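DTDP-4-dehydrorhamnose reductase (Sulfolobus tokodaii, PDB 2GGS) probably catalyses the NADPH-dependent reduction of dTDP-4-dehydrorhamnose, and binds NADPH in a Rossmann-type fold. Local coordinates at residues 108-119 with 244-252; 185-196 with 258-269. All blocks are in the same frame, centred on the assembly; numbering follows the deposited sequence.

Contact 1 (108-119 with 244-252); sequences DYVFDGEKGNYK and RPYDSSLDS
Close to the NADPH pocket of this Rossmann fold, where the chain leaves sheet strand 101-107, Asp108 meets Ser248 of the 244-252 loop. The serine hydroxyl donates to Asp108 (OG to OD2 2.7 Å) from above the carboxylate plane, and Ser152 bonds the same oxygen. Next along, Tyr109 carries CG anti to its carbonyl carbon (chi1 -76°), which turns one face of the ring to Pro245. Pro245 CD stands 3.8 Å from the centroid of the Tyr109 ring, nearly on the normal, a CH-pi contact that suits a rigid ring with polarised C-H bonds. Beyond it, Arg244 CG touches the phenol oxygen, while the guanidinium turns to Asp71. Replacing Tyr109 by an alanine would probably leave Pro245 without its aromatic floor and open a gap beneath it. Glycine suits position 113, where a CB would collide with Pro245 CB and the positive phi (79°) favours a residue without one. Gly113 O takes Asp247 N on an in-plane lone pair (2.8 Å). Asp247 OD1 accepts both Ser249 N, an Asx turn, and Ser249 OG, which leaves that hydroxyl oxygen to receive Asn117 N at 2.9 Å. A single beta bridge pairs Tyr118 with Leu250: Tyr118 N reaches Ser249 O (3.0 Å) and Asp251 N reaches Tyr118 O (2.7 Å). At the Tyr118 ring edge, CE2 lies 3.3 Å from Asp247 O.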
loop_
_atom_site.group_PDB
_atom_site.type_symbol
_atom_site.label_atom_id
_atom_site.label_comp_id
_atom_site.label_asym_id
_atom_site.label_seq_id
_atom_site.Cartn_x
_atom_site.Cartn_y
_atom_site.Cartn_z
ATOM N N ASP A 108 5.976 -4.250 2.033
ATOM C CA ASP A 108 7.314 -4.797 1.959
ATOM C C ASP A 108 8.229 -4.355 3.109
ATOM O O ASP A 108 9.217 -5.020 3.404
ATOM C CB ASP A 108 7.931 -4.459 0.576
ATOM C CG ASP A 108 8.088 -2.966 0.322
ATOM O OD1 ASP A 108 7.287 -2.142 0.840
ATOM O OD2 ASP A 108 9.017 -2.604 -0.442
ATOM N N TYR A 109 7.882 -3.236 3.793
ATOM C CA TYR A 109 8.669 -2.787 4.952
ATOM C C TYR A 109 8.460 -3.655 6.209
ATOM O O TYR A 109 9.061 -3.397 7.235
ATOM C CB TYR A 109 8.415 -1.288 5.277
ATOM C CG TYR A 109 9.102 -0.331 4.332
ATOM C CD1 TYR A 109 9.577 -0.770 3.061
ATOM C CD2 TYR A 109 9.316 1.003 4.689
ATOM C CE1 TYR A 109 10.222 0.113 2.187
ATOM C CE2 TYR A 109 9.957 1.901 3.802
ATOM C CZ TYR A 109 10.401 1.440 2.560
ATOM O OH TYR A 109 11.028 2.293 1.660
ATOM N N VAL A 110 7.611 -4.681 6.141
ATOM C CA VAL A 110 7.654 -5.674 7.232
ATOM C C VAL A 110 8.932 -6.517 7.214
ATOM O O VAL A 110 9.193 -7.195 8.194
ATOM C CB VAL A 110 6.430 -6.638 7.293
ATOM C CG1 VAL A 110 5.076 -5.858 7.355
ATOM C CG2 VAL A 110 6.463 -7.669 6.137
ATOM N N PHE A 111 9.697 -6.495 6.110
ATOM C CA PHE A 111 10.964 -7.285 6.019
ATOM C C PHE A 111 12.201 -6.448 6.332
ATOM O O PHE A 111 12.175 -5.220 6.169
ATOM C CB PHE A 111 11.080 -7.919 4.626
ATOM C CG PHE A 111 9.955 -8.868 4.311
ATOM C CD1 PHE A 111 9.909 -10.132 4.909
ATOM C CD2 PHE A 111 8.930 -8.497 3.424
ATOM C CE1 PHE A 111 8.842 -11.015 4.644
ATOM C CE2 PHE A 111 7.884 -9.379 3.109
ATOM C CZ PHE A 111 7.828 -10.638 3.729
ATOM N N ASP A 112 13.286 -7.116 6.758
ATOM C CA ASP A 112 14.449 -6.360 7.232
ATOM C C ASP A 112 15.315 -5.841 6.083
ATOM O O ASP A 112 16.134 -4.951 6.272
ATOM C CB ASP A 112 15.267 -7.100 8.314
ATOM C CG ASP A 112 15.855 -8.397 7.846
ATOM O OD1 ASP A 112 16.069 -8.554 6.637
ATOM O OD2 ASP A 112 16.185 -9.242 8.729
ATOM N N GLY A 113 15.069 -6.367 4.891
ATOM C CA GLY A 113 15.749 -5.909 3.683
ATOM C C GLY A 113 17.158 -6.420 3.447
ATOM O O GLY A 113 17.841 -5.929 2.550
ATOM N N GLU A 114 17.580 -7.413 4.218
ATOM C CA GLU A 114 18.918 -7.996 4.052
ATOM C C GLU A 114 18.961 -9.080 2.974
ATOM O O GLU A 114 20.052 -9.463 2.515
ATOM C CB GLU A 114 19.480 -8.462 5.416
ATOM C CG GLU A 114 19.797 -7.240 6.324
ATOM C CD GLU A 114 20.900 -6.313 5.730
ATOM O OE1 GLU A 114 20.609 -5.212 5.157
ATOM O OE2 GLU A 114 22.086 -6.706 5.799
ATOM N N LYS A 115 17.794 -9.549 2.532
ATOM C CA LYS A 115 17.739 -10.610 1.516
ATOM C C LYS A 115 17.138 -10.186 0.163
ATOM O O LYS A 115 17.648 -10.559 -0.896
ATOM C CB LYS A 115 16.993 -11.830 2.052
ATOM C CG LYS A 115 16.899 -13.036 1.085
ATOM C CD LYS A 115 16.145 -14.184 1.722
ATOM C CE LYS A 115 14.631 -13.964 1.721
ATOM N NZ LYS A 115 14.125 -13.866 0.326
ATOM N N GLY A 116 16.024 -9.452 0.184
ATOM C CA GLY A 116 15.301 -9.138 -1.047
ATOM C C GLY A 116 14.499 -10.307 -1.572
ATOM O O GLY A 116 14.552 -11.435 -1.006
ATOM N N ASN A 117 13.744 -10.032 -2.642
ATOM C CA ASN A 117 12.961 -11.042 -3.305
ATOM C C ASN A 117 12.136 -11.858 -2.320
ATOM O O ASN A 117 12.170 -13.077 -2.297
ATOM C CB ASN A 117 13.935 -11.899 -4.153
ATOM C CG ASN A 117 14.636 -11.054 -5.211
ATOM O OD1 ASN A 117 15.885 -10.912 -5.229
ATOM N ND2 ASN A 117 13.833 -10.439 -6.076
ATOM N N TYR A 118 11.394 -11.173 -1.444
ATOM C CA TYR A 118 10.681 -11.886 -0.372
ATOM C C TYR A 118 9.444 -12.598 -0.847
ATOM O O TYR A 118 8.637 -12.011 -1.574
ATOM C CB TYR A 118 10.305 -10.919 0.758
ATOM C CG TYR A 118 11.518 -10.425 1.510
ATOM C CD1 TYR A 118 12.100 -11.217 2.499
ATOM C CD2 TYR A 118 12.114 -9.185 1.208
ATOM C CE1 TYR A 118 13.233 -10.781 3.188
ATOM C CE2 TYR A 118 13.232 -8.742 1.893
ATOM C CZ TYR A 118 13.785 -9.550 2.878
ATOM O OH TYR A 118 14.891 -9.145 3.563
ATOM N N LYS A 119 9.298 -13.870 -0.450
ATOM C CA LYS A 119 8.100 -14.644 -0.759
ATOM C C LYS A 119 7.148 -14.632 0.438
ATOM O O LYS A 119 7.542 -14.199 1.521
ATOM C CB LYS A 119 8.438 -16.073 -1.212
ATOM C CG LYS A 119 9.342 -16.829 -0.317
ATOM C CD LYS A 119 9.718 -18.215 -0.964
ATOM C CE LYS A 119 10.480 -18.084 -2.285
ATOM N NZ LYS A 119 11.949 -17.709 -2.110
ATOM N N ARG A 244 15.453 2.620 6.337
ATOM C CA ARG A 244 14.735 1.867 5.277
ATOM C C ARG A 244 15.428 0.533 5.046
ATOM O O ARG A 244 16.650 0.469 5.137
ATOM C CB ARG A 244 14.706 2.671 3.969
ATOM C CG ARG A 244 13.509 3.618 3.788
ATOM C CD ARG A 244 13.377 4.640 4.912
ATOM N NE ARG A 244 12.381 5.650 4.546
ATOM C CZ ARG A 244 12.192 6.778 5.243
ATOM N NH1 ARG A 244 12.921 7.010 6.336
ATOM N NH2 ARG A 244 11.277 7.659 4.862
ATOM N N PRO A 245 14.657 -0.532 4.731
ATOM C CA PRO A 245 15.275 -1.825 4.375
ATOM C C PRO A 245 16.089 -1.693 3.094
ATOM O O PRO A 245 15.677 -1.015 2.166
ATOM C CB PRO A 245 14.066 -2.773 4.187
ATOM C CG PRO A 245 12.896 -1.854 3.919
ATOM C CD PRO A 245 13.178 -0.591 4.704
ATOM N N TYR A 246 17.269 -2.305 3.070
ATOM C CA TYR A 246 18.145 -2.229 1.881
ATOM C C TYR A 246 17.512 -2.770 0.593
ATOM O O TYR A 246 17.486 -2.075 -0.414
ATOM C CB TYR A 246 19.463 -2.951 2.135
ATOM C CG TYR A 246 20.369 -2.920 0.926
ATOM C CD1 TYR A 246 20.926 -1.717 0.487
ATOM C CD2 TYR A 246 20.628 -4.073 0.204
ATOM C CE1 TYR A 246 21.747 -1.674 -0.645
ATOM C CE2 TYR A 246 21.451 -4.045 -0.931
ATOM C CZ TYR A 246 22.006 -2.837 -1.334
ATOM O OH TYR A 246 22.841 -2.785 -2.439
ATOM N N ASP A 247 17.008 -3.989 0.642
ATOM C CA ASP A 247 16.331 -4.608 -0.487
ATOM C C ASP A 247 15.027 -5.196 -0.012
ATOM O O ASP A 247 14.989 -6.330 0.494
ATOM C CB ASP A 247 17.193 -5.700 -1.142
ATOM C CG ASP A 247 16.564 -6.249 -2.391
ATOM O OD1 ASP A 247 15.353 -6.011 -2.610
ATOM O OD2 ASP A 247 17.267 -6.906 -3.198
ATOM N N SER A 248 13.954 -4.434 -0.178
ATOM C CA SER A 248 12.619 -4.934 0.253
ATOM C C SER A 248 11.813 -5.466 -0.939
ATOM O O SER A 248 10.604 -5.694 -0.866
ATOM C CB SER A 248 11.881 -3.819 1.015
ATOM O OG SER A 248 11.615 -2.733 0.166
ATOM N N SER A 249 12.496 -5.738 -2.062
ATOM C CA SER A 249 11.764 -6.222 -3.213
ATOM C C SER A 249 10.980 -7.474 -2.828
ATOM O O SER A 249 11.424 -8.257 -1.960
ATOM C CB SER A 249 12.715 -6.522 -4.386
ATOM O OG SER A 249 13.699 -7.436 -3.988
ATOM N N LEU A 250 9.816 -7.641 -3.471
ATOM C CA LEU A 250 8.956 -8.819 -3.252
ATOM C C LEU A 250 8.979 -9.781 -4.416
ATOM O O LEU A 250 9.078 -9.371 -5.566
ATOM C CB LEU A 250 7.494 -8.407 -3.018
ATOM C CG LEU A 250 7.305 -7.429 -1.860
ATOM C CD1 LEU A 250 5.750 -7.247 -1.771
ATOM C CD2 LEU A 250 7.919 -8.012 -0.585
ATOM N N ASP A 251 8.873 -11.060 -4.085
ATOM C CA ASP A 251 8.678 -12.106 -5.077
ATOM C C ASP A 251 7.184 -12.313 -5.241
ATOM O O ASP A 251 6.519 -12.769 -4.310
ATOM C CB ASP A 251 9.420 -13.383 -4.647
ATOM C CG ASP A 251 9.224 -14.529 -5.637
ATOM O OD1 ASP A 251 8.400 -14.427 -6.558
ATOM O OD2 ASP A 251 9.883 -15.566 -5.462
ATOM N N SER A 252 6.649 -11.874 -6.376
ATOM C CA SER A 252 5.203 -11.963 -6.655
ATOM C C SER A 252 4.901 -13.137 -7.594
ATOM O O SER A 252 3.891 -13.117 -8.291
ATOM C CB SER A 252 4.630 -10.652 -7.244
ATOM O OG SER A 252 4.731 -9.542 -6.332
HETATM O O HOH W 1 18.306 -3.827 5.366
HETATM O O HOH W 2 12.006 -15.453 -3.710
#

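Contact 2 (185-196 with 258-269); sequences SARKLASAILEL and ILSTDFYTLDLD
Asp267 is gripped by Arg187 and Ser185 at the start of helix 186-199. The guanidinium comes side-on and nearly coplanar with the carboxylate, Arg187 NE to Asp267 OD2 at 2.8 Å and NH2 to OD1 at 2.9 Å, each on a syn lone pair. The anti lone pair of Asp267 OD2 takes the hydroxyl of Ser185 (OG to OD2 2.7 Å). Serine suits this N-cap, since the same OG also accepts from Lys188 N. Lys188 lays its aliphatic chain along the loop: CB faces Phe263 O, CG, anti to the carbonyl carbon (chi1 -68°), passes Asp267 OD2, and the bend at chi2 brings CD over to Asp262 O, which a water joins to NZ. The helix leads into strand 203-206, the last of the parallel Rossmann sheet, and its inner side chains Leu189, Ile193 and Leu196 rest on strand 147-151; the 258-269 loop covers another flank. Small Ala192 lets Leu259 CD1 approach its CB to 3.8 Å. One turn on, Glu195 presents both oxygens to successive amides, OE1 to Ser260 N (2.9 Å) and OE2 to Thr261 N (3.2 Å), a task its length and flat carboxylate fit. Glu195 CB meets Leu259 CD2 at 3.7 Å, a methyl Leu196 CD2 also touches.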
loop_
_atom_site.group_PDB
_atom_site.type_symbol
_atom_site.label_atom_id
_atom_site.label_comp_id
_atom_site.label_asym_id
_atom_site.label_seq_id
_atom_site.Cartn_x
_atom_site.Cartn_y
_atom_site.Cartn_z
ATOM N N SER A 185 2.272 0.835 -9.674
ATOM C CA SER A 185 1.332 1.969 -9.729
ATOM C C SER A 185 0.073 1.632 -8.976
ATOM O O SER A 185 -0.358 0.470 -8.920
ATOM C CB SER A 185 0.954 2.374 -11.144
ATOM O OG SER A 185 0.308 1.300 -11.806
ATOM N N ALA A 186 -0.538 2.653 -8.365
ATOM C CA ALA A 186 -1.823 2.381 -7.746
ATOM C C ALA A 186 -2.823 1.724 -8.677
ATOM O O ALA A 186 -3.566 0.852 -8.235
ATOM C CB ALA A 186 -2.415 3.685 -7.135
ATOM N N ARG A 187 -2.886 2.151 -9.955
ATOM C CA ARG A 187 -3.861 1.595 -10.893
ATOM C C ARG A 187 -3.610 0.108 -11.210
ATOM O O ARG A 187 -4.563 -0.657 -11.326
ATOM C CB ARG A 187 -3.954 2.429 -12.171
ATOM C CG ARG A 187 -2.678 2.402 -13.018
ATOM C CD ARG A 187 -2.960 3.242 -14.264
ATOM N NE ARG A 187 -1.878 3.099 -15.224
ATOM C CZ ARG A 187 -1.988 3.401 -16.520
ATOM N NH1 ARG A 187 -3.124 3.880 -17.018
ATOM N NH2 ARG A 187 -0.943 3.231 -17.320
ATOM N N LYS A 188 -2.344 -0.280 -11.352
ATOM C CA LYS A 188 -2.056 -1.700 -11.614
ATOM C C LYS A 188 -2.367 -2.578 -10.424
ATOM O O LYS A 188 -2.952 -3.670 -10.580
ATOM C CB LYS A 188 -0.603 -1.900 -12.068
ATOM C CG LYS A 188 -0.343 -1.297 -13.441
ATOM C CD LYS A 188 -1.059 -2.077 -14.566
ATOM C CE LYS A 188 -0.649 -1.508 -15.922
ATOM N NZ LYS A 188 -1.731 -1.578 -16.963
ATOM N N LEU A 189 -1.980 -2.102 -9.236
ATOM C CA LEU A 189 -2.328 -2.777 -7.968
ATOM C C LEU A 189 -3.853 -2.904 -7.836
ATOM O O LEU A 189 -4.348 -3.955 -7.483
ATOM C CB LEU A 189 -1.727 -2.033 -6.766
ATOM C CG LEU A 189 -2.043 -2.766 -5.452
ATOM C CD1 LEU A 189 -1.706 -4.294 -5.486
ATOM C CD2 LEU A 189 -1.334 -2.074 -4.301
ATOM N N ALA A 190 -4.606 -1.841 -8.132
ATOM C CA ALA A 190 -6.082 -1.892 -8.020
ATOM C C ALA A 190 -6.677 -2.944 -8.950
ATOM O O ALA A 190 -7.547 -3.714 -8.537
ATOM C CB ALA A 190 -6.657 -0.570 -8.310
ATOM N N SER A 191 -6.160 -2.975 -10.180
ATOM C CA SER A 191 -6.602 -3.957 -11.176
ATOM C C SER A 191 -6.345 -5.395 -10.676
ATOM O O SER A 191 -7.225 -6.273 -10.828
ATOM C CB SER A 191 -5.929 -3.691 -12.515
ATOM O OG SER A 191 -6.335 -4.684 -13.451
ATOM N N ALA A 192 -5.184 -5.630 -10.062
ATOM C CA ALA A 192 -4.882 -6.944 -9.488
ATOM C C ALA A 192 -5.831 -7.300 -8.379
ATOM O O ALA A 192 -6.348 -8.416 -8.313
ATOM C CB ALA A 192 -3.453 -7.010 -9.016
ATOM N N ILE A 193 -6.098 -6.325 -7.490
ATOM C CA ILE A 193 -6.964 -6.582 -6.360
ATOM C C ILE A 193 -8.383 -6.937 -6.824
ATOM O O ILE A 193 -8.972 -7.910 -6.318
ATOM C CB ILE A 193 -6.930 -5.391 -5.350
ATOM C CG1 ILE A 193 -5.552 -5.356 -4.663
ATOM C CG2 ILE A 193 -8.084 -5.524 -4.289
ATOM C CD1 ILE A 193 -5.228 -4.043 -3.870
ATOM N N LEU A 194 -8.895 -6.217 -7.832
ATOM C CA LEU A 194 -10.177 -6.560 -8.441
ATOM C C LEU A 194 -10.213 -8.031 -8.895
ATOM O O LEU A 194 -11.192 -8.738 -8.636
ATOM C CB LEU A 194 -10.471 -5.680 -9.638
ATOM C CG LEU A 194 -11.926 -5.211 -9.817
ATOM C CD1 LEU A 194 -12.145 -4.450 -11.105
ATOM C CD2 LEU A 194 -12.925 -6.332 -9.688
ATOM N N GLU A 195 -9.170 -8.477 -9.577
ATOM C CA GLU A 195 -9.125 -9.896 -10.021
ATOM C C GLU A 195 -9.146 -10.855 -8.841
ATOM O O GLU A 195 -9.812 -11.911 -8.854
ATOM C CB GLU A 195 -7.857 -10.167 -10.824
ATOM C CG GLU A 195 -8.024 -10.143 -12.306
ATOM C CD GLU A 195 -6.817 -10.705 -13.003
ATOM O OE1 GLU A 195 -6.734 -11.953 -13.139
ATOM O OE2 GLU A 195 -5.950 -9.896 -13.397
ATOM N N LEU A 196 -8.384 -10.511 -7.816
ATOM C CA LEU A 196 -8.276 -11.338 -6.625
ATOM C C LEU A 196 -9.618 -11.501 -5.925
ATOM O O LEU A 196 -9.944 -12.583 -5.440
ATOM C CB LEU A 196 -7.236 -10.759 -5.660
ATOM C CG LEU A 196 -5.795 -11.080 -6.040
ATOM C CD1 LEU A 196 -4.779 -10.314 -5.165
ATOM C CD2 LEU A 196 -5.558 -12.582 -5.983
ATOM N N ILE A 258 -1.545 -16.719 -10.745
ATOM C CA ILE A 258 -2.982 -16.608 -10.497
ATOM C C ILE A 258 -3.677 -15.589 -11.403
ATOM O O ILE A 258 -4.778 -15.816 -11.934
ATOM C CB ILE A 258 -3.216 -16.231 -9.023
ATOM C CG1 ILE A 258 -2.858 -17.403 -8.121
ATOM C CG2 ILE A 258 -4.674 -15.750 -8.781
ATOM C CD1 ILE A 258 -2.437 -16.997 -6.716
ATOM N N LEU A 259 -3.039 -14.438 -11.566
ATOM C CA LEU A 259 -3.689 -13.328 -12.208
ATOM C C LEU A 259 -3.371 -13.247 -13.694
ATOM O O LEU A 259 -2.242 -13.541 -14.134
ATOM C CB LEU A 259 -3.294 -12.032 -11.495
ATOM C CG LEU A 259 -3.598 -12.050 -9.996
ATOM C CD1 LEU A 259 -3.151 -10.744 -9.387
ATOM C CD2 LEU A 259 -5.084 -12.297 -9.682
ATOM N N SER A 260 -4.367 -12.825 -14.466
ATOM C CA SER A 260 -4.167 -12.665 -15.915
ATOM C C SER A 260 -3.365 -11.427 -16.261
ATOM O O SER A 260 -2.475 -11.478 -17.133
ATOM C CB SER A 260 -5.500 -12.623 -16.644
ATOM O OG SER A 260 -6.215 -13.797 -16.339
ATOM N N THR A 261 -3.676 -10.336 -15.564
ATOM C CA THR A 261 -3.141 -8.996 -15.852
ATOM C C THR A 261 -1.664 -8.810 -15.483
ATOM O O THR A 261 -1.213 -9.309 -14.455
ATOM C CB THR A 261 -3.966 -7.897 -15.129
ATOM O OG1 THR A 261 -3.702 -6.619 -15.733
ATOM C CG2 THR A 261 -3.657 -7.826 -13.577
ATOM N N ASP A 262 -0.922 -8.107 -16.340
ATOM C CA ASP A 262 0.460 -7.746 -16.028
ATOM C C ASP A 262 0.411 -6.548 -15.081
ATOM O O ASP A 262 0.327 -5.406 -15.521
ATOM C CB ASP A 262 1.264 -7.391 -17.301
ATOM C CG ASP A 262 2.676 -6.946 -16.998
ATOM O OD1 ASP A 262 2.970 -6.644 -15.833
ATOM O OD2 ASP A 262 3.549 -6.911 -17.910
ATOM N N PHE A 263 0.491 -6.842 -13.789
ATOM C CA PHE A 263 0.468 -5.817 -12.745
ATOM C C PHE A 263 1.868 -5.361 -12.393
ATOM O O PHE A 263 2.033 -4.471 -11.572
ATOM C CB PHE A 263 -0.231 -6.376 -11.496
ATOM C CG PHE A 263 0.439 -7.608 -10.919
ATOM C CD1 PHE A 263 1.556 -7.514 -10.092
ATOM C CD2 PHE A 263 -0.034 -8.880 -11.251
ATOM C CE1 PHE A 263 2.165 -8.661 -9.560
ATOM C CE2 PHE A 263 0.564 -10.021 -10.708
ATOM C CZ PHE A 263 1.663 -9.924 -9.916
ATOM N N TYR A 264 2.894 -5.994 -12.991
ATOM C CA TYR A 264 4.246 -5.862 -12.482
ATOM C C TYR A 264 5.237 -5.045 -13.325
ATOM O O TYR A 264 6.117 -4.391 -12.774
ATOM C CB TYR A 264 4.847 -7.240 -12.200
ATOM C CG TYR A 264 4.566 -8.214 -13.310
ATOM C CD1 TYR A 264 5.421 -8.306 -14.406
ATOM C CD2 TYR A 264 3.452 -9.050 -13.249
ATOM C CE1 TYR A 264 5.154 -9.226 -15.434
ATOM C CE2 TYR A 264 3.168 -9.963 -14.289
ATOM C CZ TYR A 264 4.034 -10.033 -15.363
ATOM O OH TYR A 264 3.731 -10.926 -16.380
ATOM N N THR A 265 5.088 -5.075 -14.654
ATOM C CA THR A 265 5.930 -4.244 -15.501
ATOM C C THR A 265 5.808 -2.785 -15.082
ATOM O O THR A 265 4.679 -2.299 -14.875
ATOM C CB THR A 265 5.561 -4.420 -16.950
ATOM O OG1 THR A 265 5.802 -5.790 -17.288
ATOM C CG2 THR A 265 6.420 -3.514 -17.856
ATOM N N LEU A 266 6.945 -2.128 -14.924
ATOM C CA LEU A 266 6.959 -0.733 -14.482
ATOM C C LEU A 266 5.937 0.103 -15.267
ATOM O O LEU A 266 5.923 0.097 -16.505
ATOM C CB LEU A 266 8.327 -0.101 -14.634
ATOM C CG LEU A 266 8.433 1.340 -14.089
ATOM C CD1 LEU A 266 8.289 1.292 -12.541
ATOM C CD2 LEU A 266 9.735 2.013 -14.500
ATOM N N ASP A 267 5.075 0.796 -14.535
ATOM C CA ASP A 267 4.014 1.569 -15.105
ATOM C C ASP A 267 4.125 3.074 -14.806
ATOM O O ASP A 267 3.349 3.598 -14.114
ATOM C CB ASP A 267 2.668 0.998 -14.652
ATOM C CG ASP A 267 1.487 1.751 -15.182
ATOM O OD1 ASP A 267 1.514 2.178 -16.301
ATOM O OD2 ASP A 267 0.548 1.915 -14.446
ATOM N N LEU A 268 5.101 3.748 -15.375
ATOM C CA LEU A 268 5.181 5.170 -15.176
ATOM C C LEU A 268 4.007 6.031 -15.631
ATOM O O LEU A 268 3.817 7.098 -15.128
ATOM C CB LEU A 268 6.492 5.735 -15.675
ATOM C CG LEU A 268 7.738 5.167 -15.025
ATOM C CD1 LEU A 268 8.961 5.729 -15.672
ATOM C CD2 LEU A 268 7.722 5.463 -13.561
ATOM N N ASP A 269 3.237 5.562 -16.580
ATOM C CA ASP A 269 2.011 6.240 -16.934
ATOM C C ASP A 269 0.975 6.297 -15.780
ATOM O O ASP A 269 -0.001 6.960 -15.874
ATOM C CB ASP A 269 1.362 5.594 -18.146
ATOM C CG ASP A 269 2.092 5.885 -19.471
ATOM O OD1 ASP A 269 2.944 6.731 -19.550
ATOM O OD2 ASP A 269 1.720 5.226 -20.415
HETATM O O HOH W 3 4.733 -0.041 -11.734
HETATM O O HOH W 4 -1.035 4.100 -20.041
HETATM O O HOH W 5 -3.848 -3.603 -15.287
HETATM O O HOH W 6 -1.600 -4.185 -17.084
#

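Contacts 1 and 2 have centres about 19 Å apart, and their segments alternate along the chain. Short helix 253-258 connects the C-terminal segment of each, and the two meet directly where Ser252 CB packs on Phe263 CE1 (3.9 Å). A second tie comes from strand 180-181, just ahead of Ser185: the backbone of Tyr180 bonds Tyr246 and Ser248. Contact 1 is the nearer to the cofactor, with the side chain of Asp108 about 4 Å from NADPH and that of Tyr109 about 7 Å from the NADPH-binding Lys134. In contact 2 the Ser185 side chain is about 11 Å from NADPH and about 8 Å from that of Gln11, another cofactor-binding residue.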